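Local atomic coordinates of UTP-glucose-1-phosphate uridylyltransferase 2 (Trypanosoma brucei, PDB entry 3GUE), a protein that probably catalyses the reversible transfer of a uridylyl group from UTP to glucose 1-phosphate, giving UDP-glucose and diphosphate. Residues Arg249-Lys254 with Phe292-His298; Val452-Val458 with Gly473-Glu479. All blocks are in the same frame, centred on the assembly; numbering follows the deposited sequence.

Contact 1 of 2, residues Arg249-Lys254 with Phe292-His298. With SO4 (sulfate ion), chain G.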
ATOM      1  N   ARG A 249      15.577   4.324  -0.337  1.00 27.95           N
ATOM      2  CA  ARG A 249      15.237   3.315   0.634  1.00 27.10           C
ATOM      3  C   ARG A 249      15.993   3.516   1.956  1.00 26.00           C
ATOM      4  O   ARG A 249      17.165   3.872   1.949  1.00 25.96           O
ATOM      5  CB  ARG A 249      15.533   1.933   0.072  1.00 27.09           C
ATOM      6  CG  ARG A 249      14.714   0.816   0.710  1.00 26.38           C
ATOM      7  CD  ARG A 249      15.023  -0.468  -0.007  1.00 26.75           C
ATOM      8  NE  ARG A 249      14.312  -1.630   0.523  1.00 25.48           N
ATOM      9  CZ  ARG A 249      14.547  -2.872   0.126  1.00 24.57           C
ATOM     10  NH1 ARG A 249      15.461  -3.107  -0.820  1.00 23.72           N
ATOM     11  NH2 ARG A 249      13.856  -3.870   0.642  1.00 24.83           N
ATOM     12  N   THR A 250      15.288   3.279   3.067  1.00 25.42           N
ATOM     13  CA  THR A 250      15.834   3.326   4.428  1.00 25.47           C
ATOM     14  C   THR A 250      15.761   1.935   5.056  1.00 24.82           C
ATOM     15  O   THR A 250      15.164   1.012   4.490  1.00 24.32           O
ATOM     16  CB  THR A 250      15.046   4.314   5.340  1.00 25.62           C
ATOM     17  OG1 THR A 250      13.684   3.874   5.463  1.00 28.55           O
ATOM     18  CG2 THR A 250      15.070   5.742   4.774  1.00 26.13           C
ATOM     19  N   GLU A 251      16.355   1.783   6.233  1.00 25.87           N
ATOM     20  CA  GLU A 251      16.310   0.521   6.963  1.00 26.07           C
ATOM     21  C   GLU A 251      14.869   0.086   7.326  1.00 26.29           C
ATOM     22  O   GLU A 251      14.587  -1.113   7.424  1.00 25.70           O
ATOM     23  CB  GLU A 251      17.181   0.627   8.212  1.00 26.98           C
ATOM     24  CG  GLU A 251      17.924  -0.640   8.570  1.00 29.59           C
ATOM     25  CD  GLU A 251      18.427  -0.639  10.005  1.00 33.54           C
ATOM     26  OE1 GLU A 251      18.986   0.391  10.460  1.00 34.92           O
ATOM     27  OE2 GLU A 251      18.262  -1.680  10.686  1.00 36.28           O
ATOM     28  N   SER A 252      13.962   1.054   7.493  1.00 25.79           N
ATOM     29  CA  SER A 252      12.543   0.757   7.736  1.00 26.57           C
ATOM     30  C   SER A 252      11.757   0.218   6.509  1.00 26.07           C
ATOM     31  O   SER A 252      10.640  -0.275   6.651  1.00 26.07           O
ATOM     32  CB  SER A 252      11.839   1.987   8.329  1.00 26.26           C
ATOM     33  OG  SER A 252      11.759   3.038   7.387  1.00 28.77           O
ATOM     34  N   ASP A 253      12.314   0.301   5.301  1.00 27.24           N
ATOM     35  CA  ASP A 253      11.542  -0.139   4.109  1.00 26.37           C
ATOM     36  C   ASP A 253      11.827  -1.619   3.864  1.00 26.79           C
ATOM     37  O   ASP A 253      12.787  -1.965   3.164  1.00 26.64           O
ATOM     38  CB  ASP A 253      11.842   0.697   2.853  1.00 26.92           C
ATOM     39  CG  ASP A 253      11.644   2.209   3.069  1.00 26.96           C
ATOM     40  OD1 ASP A 253      10.571   2.632   3.559  1.00 26.39           O
ATOM     41  OD2 ASP A 253      12.571   2.971   2.737  1.00 26.07           O
ATOM     42  N   LYS A 254      10.983  -2.483   4.430  1.00 26.65           N
ATOM     43  CA  LYS A 254      11.232  -3.941   4.415  1.00 27.62           C
ATOM     44  C   LYS A 254      10.173  -4.716   3.627  1.00 27.24           C
ATOM     45  O   LYS A 254      10.440  -5.817   3.078  1.00 26.56           O
ATOM     46  CB  LYS A 254      11.256  -4.462   5.834  1.00 27.16           C
ATOM     47  CG  LYS A 254      12.468  -4.012   6.618  1.00 30.62           C
ATOM     48  CD  LYS A 254      12.436  -4.559   8.020  1.00 30.42           C
ATOM     49  CE  LYS A 254      13.648  -4.087   8.810  1.00 31.83           C
ATOM     50  NZ  LYS A 254      14.957  -4.194   8.048  1.00 30.07           N
ATOM     51  N   PHE A 292      16.927  -8.938  -1.499  1.00 26.85           N
ATOM     52  CA  PHE A 292      15.743  -8.069  -1.514  1.00 26.11           C
ATOM     53  C   PHE A 292      15.871  -6.978  -0.449  1.00 25.96           C
ATOM     54  O   PHE A 292      15.380  -5.861  -0.658  1.00 24.61           O
ATOM     55  CB  PHE A 292      14.434  -8.868  -1.343  1.00 26.42           C
ATOM     56  CG  PHE A 292      13.170  -8.018  -1.372  1.00 25.67           C
ATOM     57  CD1 PHE A 292      12.472  -7.840  -2.558  1.00 24.46           C
ATOM     58  CD2 PHE A 292      12.662  -7.436  -0.191  1.00 26.07           C
ATOM     59  CE1 PHE A 292      11.311  -7.067  -2.601  1.00 27.29           C
ATOM     60  CE2 PHE A 292      11.493  -6.684  -0.205  1.00 27.58           C
ATOM     61  CZ  PHE A 292      10.806  -6.489  -1.419  1.00 27.06           C
ATOM     62  N   GLN A 293      16.549  -7.312   0.659  1.00 25.82           N
ATOM     63  CA  GLN A 293      16.678  -6.432   1.855  1.00 26.42           C
ATOM     64  C   GLN A 293      18.006  -5.673   1.948  1.00 26.15           C
ATOM     65  O   GLN A 293      18.268  -4.969   2.923  1.00 25.76           O
ATOM     66  CB  GLN A 293      16.402  -7.199   3.160  1.00 27.10           C
ATOM     67  CG  GLN A 293      14.993  -7.787   3.284  1.00 28.26           C
ATOM     68  CD  GLN A 293      13.918  -6.738   3.543  1.00 29.09           C
ATOM     69  OE1 GLN A 293      14.204  -5.548   3.711  1.00 29.06           O
ATOM     70  NE2 GLN A 293      12.678  -7.189   3.631  1.00 30.86           N
ATOM     71  N   ASN A 294      18.829  -5.800   0.919  1.00 26.69           N
ATOM     72  CA  ASN A 294      20.015  -4.967   0.767  1.00 26.35           C
ATOM     73  C   ASN A 294      19.581  -3.568   0.283  1.00 27.07           C
ATOM     74  O   ASN A 294      19.349  -3.378  -0.900  1.00 26.76           O
ATOM     75  CB  ASN A 294      20.962  -5.641  -0.232  1.00 26.64           C
ATOM     76  CG  ASN A 294      22.317  -4.989  -0.295  1.00 25.81           C
ATOM     77  OD1 ASN A 294      22.460  -3.799  -0.036  1.00 24.64           O
ATOM     78  ND2 ASN A 294      23.335  -5.775  -0.651  1.00 29.02           N
ATOM     79  N   ILE A 295      19.457  -2.599   1.198  1.00 27.52           N
ATOM     80  CA  ILE A 295      18.899  -1.282   0.843  1.00 28.54           C
ATOM     81  C   ILE A 295      19.885  -0.432   0.028  1.00 28.58           C
ATOM     82  O   ILE A 295      19.485   0.562  -0.602  1.00 29.12           O
ATOM     83  CB  ILE A 295      18.394  -0.479   2.073  1.00 28.55           C
ATOM     84  CG1 ILE A 295      19.574  -0.035   2.970  1.00 29.54           C
ATOM     85  CG2 ILE A 295      17.304  -1.267   2.846  1.00 28.70           C
ATOM     86  CD1 ILE A 295      19.169   0.959   4.044  1.00 29.15           C
ATOM     87  N   ALA A 296      21.153  -0.849   0.033  1.00 27.91           N
ATOM     88  CA  ALA A 296      22.212  -0.134  -0.668  1.00 27.60           C
ATOM     89  C   ALA A 296      22.248  -0.554  -2.138  1.00 27.39           C
ATOM     90  O   ALA A 296      22.497   0.271  -3.004  1.00 27.40           O
ATOM     91  CB  ALA A 296      23.549  -0.394  -0.002  1.00 27.16           C
ATOM     92  N   LYS A 297      21.990  -1.844  -2.395  1.00 26.84           N
ATOM     93  CA  LYS A 297      21.892  -2.380  -3.757  1.00 26.04           C
ATOM     94  C   LYS A 297      20.574  -2.000  -4.445  1.00 25.95           C
ATOM     95  O   LYS A 297      20.559  -1.501  -5.583  1.00 24.59           O
ATOM     96  CB  LYS A 297      22.057  -3.905  -3.730  1.00 26.63           C
ATOM     97  CG  LYS A 297      22.408  -4.520  -5.073  1.00 26.66           C
ATOM     98  CD  LYS A 297      22.053  -5.989  -5.106  1.00 27.40           C
ATOM     99  CE  LYS A 297      22.673  -6.662  -6.317  1.00 27.18           C
ATOM    100  NZ  LYS A 297      22.627  -8.153  -6.218  1.00 30.54           N
ATOM    101  N   HIS A 298      19.464  -2.262  -3.747  1.00 25.11           N
ATOM    102  CA  HIS A 298      18.139  -1.961  -4.234  1.00 25.16           C
ATOM    103  C   HIS A 298      17.590  -0.801  -3.400  1.00 25.34           C
ATOM    104  O   HIS A 298      16.800  -0.997  -2.479  1.00 23.94           O
ATOM    105  CB  HIS A 298      17.263  -3.216  -4.152  1.00 24.96           C
ATOM    106  CG  HIS A 298      17.796  -4.356  -4.964  1.00 25.50           C
ATOM    107  ND1 HIS A 298      17.878  -4.314  -6.340  1.00 26.03           N
ATOM    108  CD2 HIS A 298      18.318  -5.545  -4.593  1.00 24.92           C
ATOM    109  CE1 HIS A 298      18.375  -5.454  -6.781  1.00 24.85           C
ATOM    110  NE2 HIS A 298      18.664  -6.212  -5.741  1.00 24.62           N
TER
HETATM  111  S   SO4 G 488      23.712  -9.224  -2.269  0.80 39.67           S
HETATM  112  O1  SO4 G 488      24.116 -10.592  -1.916  0.80 38.75           O
HETATM  113  O2  SO4 G 488      24.902  -8.447  -2.624  0.80 38.64           O
HETATM  114  O3  SO4 G 488      22.784  -9.272  -3.402  0.80 37.96           O
HETATM  115  O4  SO4 G 488      23.007  -8.643  -1.129  0.80 36.81           O
HETATM  116  O   HOH W   1      19.357   2.996   0.466  1.00 26.72           O
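Beside the UDP-glucose site of a GT-A-type nucleotidyltransferase domain, Arg249 reaches from the loop after strand 242-248 into the backbone of 292-298, the end of helix 289-292 and the loop after it. The guanidinium meets Phe292 O end-on, Arg249 NH1 and Arg249 NH2 both bonding that one oxygen at 2.8 Å. Arg249 NH1 also donates to a lone pair of His298 O at 3.0 Å, nearly straight at 166°. Both carbonyls lie at the guanidinium edge, close to its plane, while Ile295 CG2 sits over one face. With chi1 at -156° Arg249 CG points away from its own amide nitrogen, and the chain runs extended to NE, carrying the charged end across to the second loop. Within its own loop Arg249 NE donates to Asp253 O at 3.1 Å, which helps fix the rotation of the group. Thr250-Asp253 form a type I beta turn, closed further by Thr250 N bonding Asp253 OD2, whereas Asp253 OD1 makes a salt bridge with Arg369. Gln293, crossing Lys254 at about a right angle, donates from Gln293 NE2 to a lone pair of Lys254 O at 2.7 Å; that same oxygen lies at the edge of the Phe292 ring. A water bridges Arg249 O and Ile295 O. Asn294 ND2, Lys297 NZ and Ser291 OG hold a sulfate, probably from the crystallisation liquor, and Lys297 also pairs with Glu49.

Contact 2 of 2, residues Val452-Val458 with Gly473-Glu479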
ATOM      1  N   VAL A 452       7.289   7.801  28.268  1.00 28.86           N
ATOM      2  CA  VAL A 452       8.574   7.149  28.014  1.00 28.39           C
ATOM      3  C   VAL A 452       9.273   7.775  26.805  1.00 28.52           C
ATOM      4  O   VAL A 452       8.676   7.966  25.763  1.00 28.51           O
ATOM      5  CB  VAL A 452       8.401   5.617  27.854  1.00 28.04           C
ATOM      6  CG1 VAL A 452       9.691   4.952  27.417  1.00 28.19           C
ATOM      7  CG2 VAL A 452       7.943   5.020  29.181  1.00 27.68           C
ATOM      8  N   SER A 453      10.547   8.114  26.968  1.00 28.62           N
ATOM      9  CA  SER A 453      11.321   8.742  25.906  1.00 27.71           C
ATOM     10  C   SER A 453      12.332   7.733  25.372  1.00 27.23           C
ATOM     11  O   SER A 453      13.172   7.239  26.125  1.00 27.44           O
ATOM     12  CB  SER A 453      12.009  10.013  26.445  1.00 27.75           C
ATOM     13  OG  SER A 453      13.022  10.494  25.573  1.00 25.87           O
ATOM     14  N   VAL A 454      12.225   7.380  24.093  1.00 26.59           N
ATOM     15  CA  VAL A 454      13.206   6.435  23.500  1.00 25.60           C
ATOM     16  C   VAL A 454      14.229   7.216  22.641  1.00 25.29           C
ATOM     17  O   VAL A 454      13.846   7.988  21.745  1.00 24.18           O
ATOM     18  CB  VAL A 454      12.542   5.265  22.701  1.00 25.63           C
ATOM     19  CG1 VAL A 454      13.574   4.427  21.991  1.00 27.26           C
ATOM     20  CG2 VAL A 454      11.661   4.384  23.580  1.00 26.42           C
ATOM     21  N   ARG A 455      15.519   7.023  22.936  1.00 24.20           N
ATOM     22  CA  ARG A 455      16.576   7.816  22.323  1.00 23.51           C
ATOM     23  C   ARG A 455      17.726   6.947  21.796  1.00 23.41           C
ATOM     24  O   ARG A 455      18.209   6.027  22.488  1.00 22.46           O
ATOM     25  CB  ARG A 455      17.149   8.812  23.337  1.00 23.44           C
ATOM     26  CG  ARG A 455      16.160   9.813  23.867  1.00 23.17           C
ATOM     27  CD  ARG A 455      16.696  10.499  25.122  1.00 27.61           C
ATOM     28  NE  ARG A 455      15.649  11.323  25.719  1.00 30.89           N
ATOM     29  CZ  ARG A 455      15.802  12.152  26.747  1.00 32.10           C
ATOM     30  NH1 ARG A 455      16.976  12.303  27.340  1.00 34.18           N
ATOM     31  NH2 ARG A 455      14.756  12.827  27.188  1.00 32.62           N
ATOM     32  N   GLY A 456      18.186   7.273  20.594  1.00 23.06           N
ATOM     33  CA  GLY A 456      19.327   6.573  19.992  1.00 23.79           C
ATOM     34  C   GLY A 456      18.935   5.179  19.537  1.00 23.78           C
ATOM     35  O   GLY A 456      17.900   5.028  18.892  1.00 23.64           O
ATOM     36  N   ASN A 457      19.788   4.192  19.841  1.00 24.08           N
ATOM     37  CA  ASN A 457      19.531   2.773  19.582  1.00 24.70           C
ATOM     38  C   ASN A 457      19.124   1.972  20.832  1.00 25.36           C
ATOM     39  O   ASN A 457      19.983   1.600  21.650  1.00 26.26           O
ATOM     40  CB  ASN A 457      20.756   2.119  18.936  1.00 24.40           C
ATOM     41  CG  ASN A 457      21.063   2.686  17.558  1.00 25.50           C
ATOM     42  OD1 ASN A 457      22.214   2.905  17.204  1.00 26.59           O
ATOM     43  ND2 ASN A 457      20.026   2.940  16.786  1.00 24.32           N
ATOM     44  N   VAL A 458      17.827   1.685  20.964  1.00 26.22           N
ATOM     45  CA  VAL A 458      17.281   1.011  22.149  1.00 26.34           C
ATOM     46  C   VAL A 458      16.872  -0.445  21.896  1.00 26.64           C
ATOM     47  O   VAL A 458      16.156  -0.740  20.939  1.00 27.33           O
ATOM     48  CB  VAL A 458      16.126   1.825  22.774  1.00 26.49           C
ATOM     49  CG1 VAL A 458      15.355   1.032  23.875  1.00 26.71           C
ATOM     50  CG2 VAL A 458      16.668   3.117  23.343  1.00 26.12           C
ATOM     51  N   GLY A 473       7.673   7.801  32.425  1.00 29.55           N
ATOM     52  CA  GLY A 473       8.746   8.793  32.519  1.00 29.26           C
ATOM     53  C   GLY A 473      10.145   8.228  32.317  1.00 29.08           C
ATOM     54  O   GLY A 473      11.119   8.977  32.327  1.00 29.22           O
ATOM     55  N   ARG A 474      10.252   6.908  32.149  1.00 29.18           N
ATOM     56  CA  ARG A 474      11.541   6.247  31.846  1.00 28.88           C
ATOM     57  C   ARG A 474      12.188   6.806  30.576  1.00 28.17           C
ATOM     58  O   ARG A 474      11.559   6.875  29.522  1.00 28.61           O
ATOM     59  CB  ARG A 474      11.340   4.735  31.690  1.00 29.17           C
ATOM     60  CG  ARG A 474      12.597   3.938  31.361  1.00 29.61           C
ATOM     61  CD  ARG A 474      13.313   3.494  32.617  1.00 32.10           C
ATOM     62  NE  ARG A 474      14.539   2.743  32.328  1.00 34.59           N
ATOM     63  CZ  ARG A 474      14.622   1.416  32.303  1.00 35.03           C
ATOM     64  NH1 ARG A 474      13.555   0.661  32.557  1.00 36.84           N
ATOM     65  NH2 ARG A 474      15.777   0.840  32.027  1.00 35.36           N
ATOM     66  N   VAL A 475      13.439   7.228  30.697  1.00 28.11           N
ATOM     67  CA  VAL A 475      14.256   7.608  29.535  1.00 27.35           C
ATOM     68  C   VAL A 475      15.154   6.421  29.153  1.00 27.00           C
ATOM     69  O   VAL A 475      15.989   5.968  29.945  1.00 27.26           O
ATOM     70  CB  VAL A 475      15.156   8.865  29.813  1.00 27.29           C
ATOM     71  CG1 VAL A 475      16.040   9.162  28.585  1.00 28.11           C
ATOM     72  CG2 VAL A 475      14.328  10.080  30.202  1.00 25.75           C
ATOM     73  N   LEU A 476      14.968   5.917  27.943  1.00 26.77           N
ATOM     74  CA  LEU A 476      15.850   4.908  27.399  1.00 26.49           C
ATOM     75  C   LEU A 476      16.727   5.553  26.343  1.00 26.79           C
ATOM     76  O   LEU A 476      16.282   5.835  25.217  1.00 26.68           O
ATOM     77  CB  LEU A 476      15.055   3.752  26.814  1.00 26.42           C
ATOM     78  CG  LEU A 476      14.261   2.905  27.800  1.00 26.25           C
ATOM     79  CD1 LEU A 476      13.101   2.340  27.039  1.00 25.24           C
ATOM     80  CD2 LEU A 476      15.132   1.802  28.451  1.00 25.21           C
ATOM     81  N   ASP A 477      17.974   5.785  26.733  1.00 26.32           N
ATOM     82  CA  ASP A 477      18.920   6.555  25.936  1.00 26.84           C
ATOM     83  C   ASP A 477      20.064   5.649  25.472  1.00 26.63           C
ATOM     84  O   ASP A 477      20.986   5.362  26.254  1.00 26.72           O
ATOM     85  CB  ASP A 477      19.468   7.689  26.806  1.00 26.56           C
ATOM     86  CG  ASP A 477      20.257   8.717  26.017  1.00 27.29           C
ATOM     87  OD1 ASP A 477      20.429   8.551  24.792  1.00 27.73           O
ATOM     88  OD2 ASP A 477      20.701   9.705  26.643  1.00 27.52           O
ATOM     89  N   ASN A 478      19.998   5.189  24.220  1.00 26.26           N
ATOM     90  CA  ASN A 478      20.998   4.261  23.687  1.00 26.69           C
ATOM     91  C   ASN A 478      21.264   3.043  24.601  1.00 26.72           C
ATOM     92  O   ASN A 478      22.413   2.583  24.758  1.00 26.72           O
ATOM     93  CB  ASN A 478      22.292   5.024  23.371  1.00 27.51           C
ATOM     94  CG  ASN A 478      22.365   5.425  21.938  1.00 29.63           C
ATOM     95  OD1 ASN A 478      22.571   4.581  21.059  1.00 32.03           O
ATOM     96  ND2 ASN A 478      22.138   6.712  21.669  1.00 32.43           N
ATOM     97  N   GLU A 479      20.187   2.533  25.194  1.00 26.44           N
ATOM     98  CA  GLU A 479      20.260   1.518  26.241  1.00 26.54           C
ATOM     99  C   GLU A 479      19.757   0.170  25.739  1.00 25.99           C
ATOM    100  O   GLU A 479      18.869   0.103  24.894  1.00 26.38           O
ATOM    101  CB  GLU A 479      19.428   1.990  27.436  1.00 26.43           C
ATOM    102  CG  GLU A 479      19.290   1.038  28.614  1.00 27.96           C
ATOM    103  CD  GLU A 479      18.640   1.713  29.833  1.00 27.20           C
ATOM    104  OE1 GLU A 479      18.091   2.824  29.684  1.00 28.57           O
ATOM    105  OE2 GLU A 479      18.694   1.139  30.943  1.00 29.89           O
TER
HETATM  106  O   HOH W   2      23.998   2.720  20.047  1.00 28.55           O
HETATM  107  O   HOH W   3      22.698   0.578  21.965  1.00 31.24           O
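Strands 453-455 and 475-477 run parallel, their axes 4.7 Å apart and 4° from alignment, with Ser453 opposite Val475, Val454 opposite Leu476 and Arg455 opposite Asp477. The backbone ladder alternates: Ser453 N to Arg474 O, Leu476 N to Ser453 O, Arg455 N to Leu476 O and Asn478 N to Arg455 O. On the face bearing Ser453, Arg455 and Val475, Arg455 CG is swung opposite the carbonyl carbon (chi1 -61°) and the extended chain reaches back diagonally, so that Val475 CG1 rests against one guanidinium face, offset toward the rim, 3.5 Å from Arg455 CZ. Arg455 NE bonds Ser453 OG of its own strand at 2.8 Å. Asp477 OD1 packs beside Arg455 CB at 3.6 Å, but the two charged ends fall short of a salt bridge. Successive parallel strands, turned at corners such as Gly456-Asn457 into the neighbouring sheet, give this C-terminal region the look of a left-handed beta-helix, the form expected in this family. On the face bearing Val454 and Leu476, Val458 from beyond the corner brings its CG2 to 3.9 Å from Leu476 CB, crossing at about a right angle. Asn457 N donates to Asn478 OD1 at 3.1 Å, from above the amide carbonyl plane, and Asn478 ND2 comes within 3.3 Å of Gly456 CA. With Leu476 CD2 against one guanidinium face, Arg474 NH2 forms a salt bridge with Glu479 OE2.

The two contacts follow one another along the chain, both segments of contact 1 coming before either of contact 2, and their centres lie about 25 Å apart; at the nearest atoms about 7 Å separates them. Contact 1 joins loops next to strands 242-248 and 300-309, neighbours in the seven-stranded mixed sheet of the nucleotide-binding domain, with the side chain of Asp253 about 7 Å from the bound UDP-glucose. Contact 2 belongs to the C-terminal region, its centre about 30 Å from that of the chain, where its two-stranded sheet leads into strands 458-462 and 480-483 of a separate parallel sheet. They share no strand or sheet: one lies beside the ligand site, the other away from the known sites.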